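Acetate kinase (Entamoeba histolytica, PDB 4H0O) catalyses, as a pyrophosphate-dependent acetate kinase of the ASKHA superfamily, the transfer of a phosphoryl group between acetyl phosphate and inorganic phosphate, giving acetate and pyrophosphate. Local coordinates at the interface of chains A and B. Numbering follows the deposited sequence. Chains: chain A/B, Acetate kinase.

Contact 1: the interface of chains A and B. Residues chain A 250, 253-254, 257, 265, 269; chain B 250, 253-254, 257.
Helix 251-260 of each subunit packs against its own copy across a two-fold axis, with A:Pro253 and A:Ile254 set against B:Ile254 and B:Pro253. This helix-on-helix pairing belongs to the interface between two subunits of the acetokinase family. The proline rings and isoleucine chains form a reciprocal pair of contacts. CB of A:Pro253 meets CG1 of B:Ile254 at 3.9 Å, and CB of B:Pro253 lies 3.9 Å from CG1 of A:Ile254. A:Ile254 meets the ring of B:Pro253 at about a right angle, using both the CG1 methylene and the CD1 methyl. Its CG1 sits beside the backbone N (chi1 -57°), which sends the long branch across the interface. On the N-terminal side, CG of A:Pro253 abuts the backbone carbonyl O of B:Pro250 at 3.7 Å; the exchanged pair, CG of B:Pro253 and O of A:Pro250, repeats that spacing.

Beyond A:Pro253, the methyl CD1 of B:Ile254 at the tip of the same branch reaches helix 262-271 of chain A. There it runs antiparallel past the side chain of A:Leu269, with CD1 of each 4.0 Å apart. The CG1 methyl of A:Val265 adds a slanting contact to B:Ile254 CD1 at 4.1 Å. One isoleucine thus bridges two helices of the partner.

Towards the C-terminal part of the paired helices, A:Ile257 and B:Ile257 pass in opposite directions, CD1 of the first meeting CG1 of the second at 4.1 Å. The two copies differ in their second torsion: A:Ile257 is extended (chi2 172°), whereas B:Ile257 is bent (chi2 -67°), so the modelled side chains depart from exact two-fold symmetry here. Complementary aliphatic surfaces dominate the patch, whose probable role is to hold the two subunits together as a homodimer, some distance from the catalytic centres.

Contact 2: the interface of chains A and B. Residues chain A 268-269, 272-273, 277; chain B 169-171, 174.
B:Pro171 presses its ring against A:Ile268 and the turn that follows helix 262-271, as a loop of one acetokinase-family subunit lodges against a helix end of the other. The dense part surrounds this proline. CG2 of A:Ile268 touches B:Pro171 CG at 3.8 Å, the two side chains meeting at a slant, and on another side of the ring CB lies 3.9 Å from A:Gly277 CA in helix 274-279. The carbonyl O of A:Lys272 also faces the ring, though modelled too near CG for that spacing to be trusted. Beside it, A:Ser273 packs CB against the carbonyl O of B:Ala169 at 3.3 Å.

The A:Ser273 hydroxyl turns back into its own chain. OG sits beside the backbone N (chi1 -63°) and donates a 2.7 Å hydrogen bond to A:Ile268 O near the helix C terminus. The donor stands 41° above the carbonyl plane, and the bond ties the turn to the helix surface that B:Pro171 covers.

Contacts are sparser away from the proline. The second methyl of A:Leu269, CD2, meets CG2 of B:Ile170 at 4.0 Å, with the side chains parallel and pointing the same way. With chi1 at 55°, B:Ile170 keeps CG1 between its backbone N and carbonyl carbon and leaves CG2 to face the leucine. Farther along, A:Ile268 extends CD1 over the hydroxyl end of the B:Tyr174 ring, 4.0 Å from CE2. The isoleucine crosses the tyrosine side chain nearly perpendicularly, while the carbonyl O of B:Pro171 lies in plane at the edge of the same ring.

Contact 1: the interface of chains A and B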
loop_
_atom_site.group_PDB
_atom_site.type_symbol
_atom_site.label_atom_id
_atom_site.label_comp_id
_atom_site.label_asym_id
_atom_site.label_seq_id
_atom_site.Cartn_x
_atom_site.Cartn_y
_atom_site.Cartn_z
ATOM N N PRO A 250 -7.862 4.221 1.686
ATOM C CA PRO A 250 -7.964 5.628 2.103
ATOM C C PRO A 250 -9.390 6.165 2.248
ATOM O O PRO A 250 -9.573 7.177 2.923
ATOM C CB PRO A 250 -7.251 6.381 0.974
ATOM C CG PRO A 250 -6.331 5.381 0.367
ATOM C CD PRO A 250 -7.042 4.063 0.471
ATOM N N PRO A 253 -11.020 5.729 6.268
ATOM C CA PRO A 253 -11.006 6.777 7.294
ATOM C C PRO A 253 -12.074 7.830 7.029
ATOM O O PRO A 253 -12.620 8.389 7.976
ATOM C CB PRO A 253 -9.620 7.406 7.133
ATOM C CG PRO A 253 -8.782 6.329 6.558
ATOM C CD PRO A 253 -9.690 5.551 5.653
ATOM N N ILE A 254 -12.368 8.085 5.755
ATOM C CA ILE A 254 -13.368 9.076 5.371
ATOM C C ILE A 254 -14.787 8.611 5.706
ATOM O O ILE A 254 -15.591 9.383 6.238
ATOM C CB ILE A 254 -13.267 9.414 3.872
ATOM C CG1 ILE A 254 -11.859 9.913 3.542
ATOM C CG2 ILE A 254 -14.299 10.459 3.484
ATOM C CD1 ILE A 254 -11.619 10.186 2.070
ATOM N N ILE A 257 -15.335 8.623 9.506
ATOM C CA ILE A 257 -15.518 9.997 9.970
ATOM C C ILE A 257 -16.982 10.430 9.839
ATOM O O ILE A 257 -17.515 11.120 10.712
ATOM C CB ILE A 257 -14.567 10.972 9.224
ATOM C CG1 ILE A 257 -13.144 10.842 9.775
ATOM C CG2 ILE A 257 -15.032 12.409 9.357
ATOM C CD1 ILE A 257 -12.093 11.611 8.988
ATOM N N VAL A 265 -12.137 8.627 15.070
ATOM C CA VAL A 265 -11.510 7.799 14.042
ATOM C C VAL A 265 -10.006 7.692 14.282
ATOM O O VAL A 265 -9.442 6.596 14.252
ATOM C CB VAL A 265 -11.774 8.362 12.633
ATOM C CG1 VAL A 265 -10.820 7.753 11.615
ATOM C CG2 VAL A 265 -13.211 8.111 12.228
ATOM N N LEU A 269 -7.971 4.153 14.913
ATOM C CA LEU A 269 -6.934 3.700 13.988
ATOM C C LEU A 269 -5.563 3.583 14.657
ATOM O O LEU A 269 -4.705 2.832 14.186
ATOM C CB LEU A 269 -6.860 4.627 12.767
ATOM C CG LEU A 269 -8.132 4.731 11.919
ATOM C CD1 LEU A 269 -7.942 5.652 10.722
ATOM C CD2 LEU A 269 -8.572 3.356 11.455
ATOM N N PRO B 250 -2.885 6.838 5.470
ATOM C CA PRO B 250 -4.278 6.899 5.941
ATOM C C PRO B 250 -4.594 8.154 6.754
ATOM O O PRO B 250 -5.765 8.521 6.886
ATOM C CB PRO B 250 -4.397 5.660 6.838
ATOM C CG PRO B 250 -3.355 4.724 6.333
ATOM C CD PRO B 250 -2.212 5.598 5.893
ATOM N N PRO B 253 -5.977 11.699 4.384
ATOM C CA PRO B 253 -7.359 12.151 4.177
ATOM C C PRO B 253 -7.910 12.842 5.420
ATOM O O PRO B 253 -8.510 13.905 5.289
ATOM C CB PRO B 253 -8.122 10.849 3.916
ATOM C CG PRO B 253 -7.096 9.901 3.409
ATOM C CD PRO B 253 -5.834 10.251 4.139
ATOM N N ILE B 254 -7.684 12.256 6.596
ATOM C CA ILE B 254 -8.136 12.825 7.867
ATOM C C ILE B 254 -7.700 14.285 8.051
ATOM O O ILE B 254 -8.510 15.144 8.411
ATOM C CB ILE B 254 -7.631 11.991 9.067
ATOM C CG1 ILE B 254 -8.026 10.518 8.911
ATOM C CG2 ILE B 254 -8.158 12.555 10.379
ATOM C CD1 ILE B 254 -7.476 9.606 10.002
ATOM N N ILE B 257 -9.466 16.601 5.567
ATOM C CA ILE B 257 -10.836 16.883 6.006
ATOM C C ILE B 257 -10.843 18.147 6.864
ATOM O O ILE B 257 -11.693 19.023 6.688
ATOM C CB ILE B 257 -11.439 15.736 6.857
ATOM C CG1 ILE B 257 -11.386 14.393 6.123
ATOM C CG2 ILE B 257 -12.867 16.066 7.270
ATOM C CD1 ILE B 257 -12.261 14.305 4.908
#

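Contact 2: the interface of chains A and B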
loop_
_atom_site.group_PDB
_atom_site.type_symbol
_atom_site.label_atom_id
_atom_site.label_comp_id
_atom_site.label_asym_id
_atom_site.label_seq_id
_atom_site.Cartn_x
_atom_site.Cartn_y
_atom_site.Cartn_z
ATOM N N ILE A 268 -9.352 5.317 17.103
ATOM C CA ILE A 268 -9.582 3.927 16.720
ATOM C C ILE A 268 -8.426 3.373 15.890
ATOM O O ILE A 268 -7.955 2.259 16.132
ATOM C CB ILE A 268 -10.892 3.775 15.917
ATOM C CG1 ILE A 268 -12.092 4.210 16.760
ATOM C CG2 ILE A 268 -11.071 2.339 15.445
ATOM C CD1 ILE A 268 -13.386 4.312 15.974
ATOM N N LEU A 269 -7.971 4.153 14.913
ATOM C CA LEU A 269 -6.934 3.700 13.988
ATOM C C LEU A 269 -5.563 3.583 14.657
ATOM O O LEU A 269 -4.705 2.832 14.186
ATOM C CB LEU A 269 -6.860 4.627 12.767
ATOM C CG LEU A 269 -8.132 4.731 11.919
ATOM C CD1 LEU A 269 -7.942 5.652 10.722
ATOM C CD2 LEU A 269 -8.572 3.356 11.455
ATOM N N LYS A 272 -6.904 1.310 18.849
ATOM C CA LYS A 272 -7.876 0.222 18.883
ATOM C C LYS A 272 -7.884 -0.599 17.596
ATOM O O LYS A 272 -8.896 -1.207 17.246
ATOM C CB LYS A 272 -9.278 0.765 19.166
ATOM C CG LYS A 272 -9.474 1.267 20.587
ATOM C CD LYS A 272 -9.881 2.731 20.605
ATOM C CE LYS A 272 -10.460 3.128 21.953
ATOM N NZ LYS A 272 -9.778 2.429 23.077
ATOM N N SER A 273 -6.755 -0.614 16.897
ATOM C CA SER A 273 -6.628 -1.395 15.667
ATOM C C SER A 273 -5.454 -2.367 15.729
ATOM O O SER A 273 -5.095 -2.850 16.804
ATOM C CB SER A 273 -6.474 -0.468 14.461
ATOM O OG SER A 273 -7.625 0.337 14.291
ATOM N N GLY A 277 -7.045 -4.870 17.583
ATOM C CA GLY A 277 -8.362 -4.780 16.978
ATOM C C GLY A 277 -8.825 -6.058 16.303
ATOM O O GLY A 277 -10.019 -6.367 16.299
ATOM N N ALA B 169 -6.697 -4.322 8.997
ATOM C CA ALA B 169 -6.381 -4.455 10.416
ATOM C C ALA B 169 -7.096 -3.417 11.291
ATOM O O ALA B 169 -6.445 -2.648 12.004
ATOM C CB ALA B 169 -4.876 -4.383 10.630
ATOM N N ILE B 170 -8.430 -3.421 11.242
ATOM C CA ILE B 170 -9.270 -2.529 12.042
ATOM C C ILE B 170 -10.274 -3.350 12.868
ATOM O O ILE B 170 -10.556 -4.501 12.534
ATOM C CB ILE B 170 -10.029 -1.517 11.146
ATOM C CG1 ILE B 170 -10.842 -2.245 10.073
ATOM C CG2 ILE B 170 -9.059 -0.526 10.510
ATOM C CD1 ILE B 170 -11.782 -1.337 9.295
ATOM N N PRO B 171 -10.826 -2.767 13.947
ATOM C CA PRO B 171 -11.710 -3.595 14.775
ATOM C C PRO B 171 -13.138 -3.633 14.250
ATOM O O PRO B 171 -13.508 -2.805 13.412
ATOM C CB PRO B 171 -11.695 -2.866 16.118
ATOM C CG PRO B 171 -11.537 -1.431 15.741
ATOM C CD PRO B 171 -10.633 -1.423 14.525
ATOM N N TYR B 174 -16.363 -2.017 12.031
ATOM C CA TYR B 174 -15.851 -1.411 10.806
ATOM C C TYR B 174 -15.159 -2.437 9.909
ATOM O O TYR B 174 -15.243 -2.362 8.680
ATOM C CB TYR B 174 -14.895 -0.263 11.147
ATOM C CG TYR B 174 -15.451 0.686 12.184
ATOM C CD1 TYR B 174 -16.237 1.770 11.813
ATOM C CD2 TYR B 174 -15.192 0.495 13.537
ATOM C CE1 TYR B 174 -16.749 2.638 12.763
ATOM C CE2 TYR B 174 -15.699 1.357 14.492
ATOM C CZ TYR B 174 -16.477 2.424 14.100
ATOM O OH TYR B 174 -16.982 3.280 15.052
#

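The C-alpha centres of contact 1 and contact 2 are about 12 Å apart, and A:Leu269 belongs to both, turning one methyl to each. Helix 262-271 therefore connects the helix pairing of contact 1 with the loop docking of contact 2. Two-fold symmetry supplies a twin of contact 2 with the chains exchanged, so the paired helices are supported by flanking loop contacts from both subunits. Each contact centre lies about 24 Å from A:Asp154, the predicted active-site residue; both are thus more likely to serve dimer assembly than to touch substrate, and any influence on catalysis would be indirect.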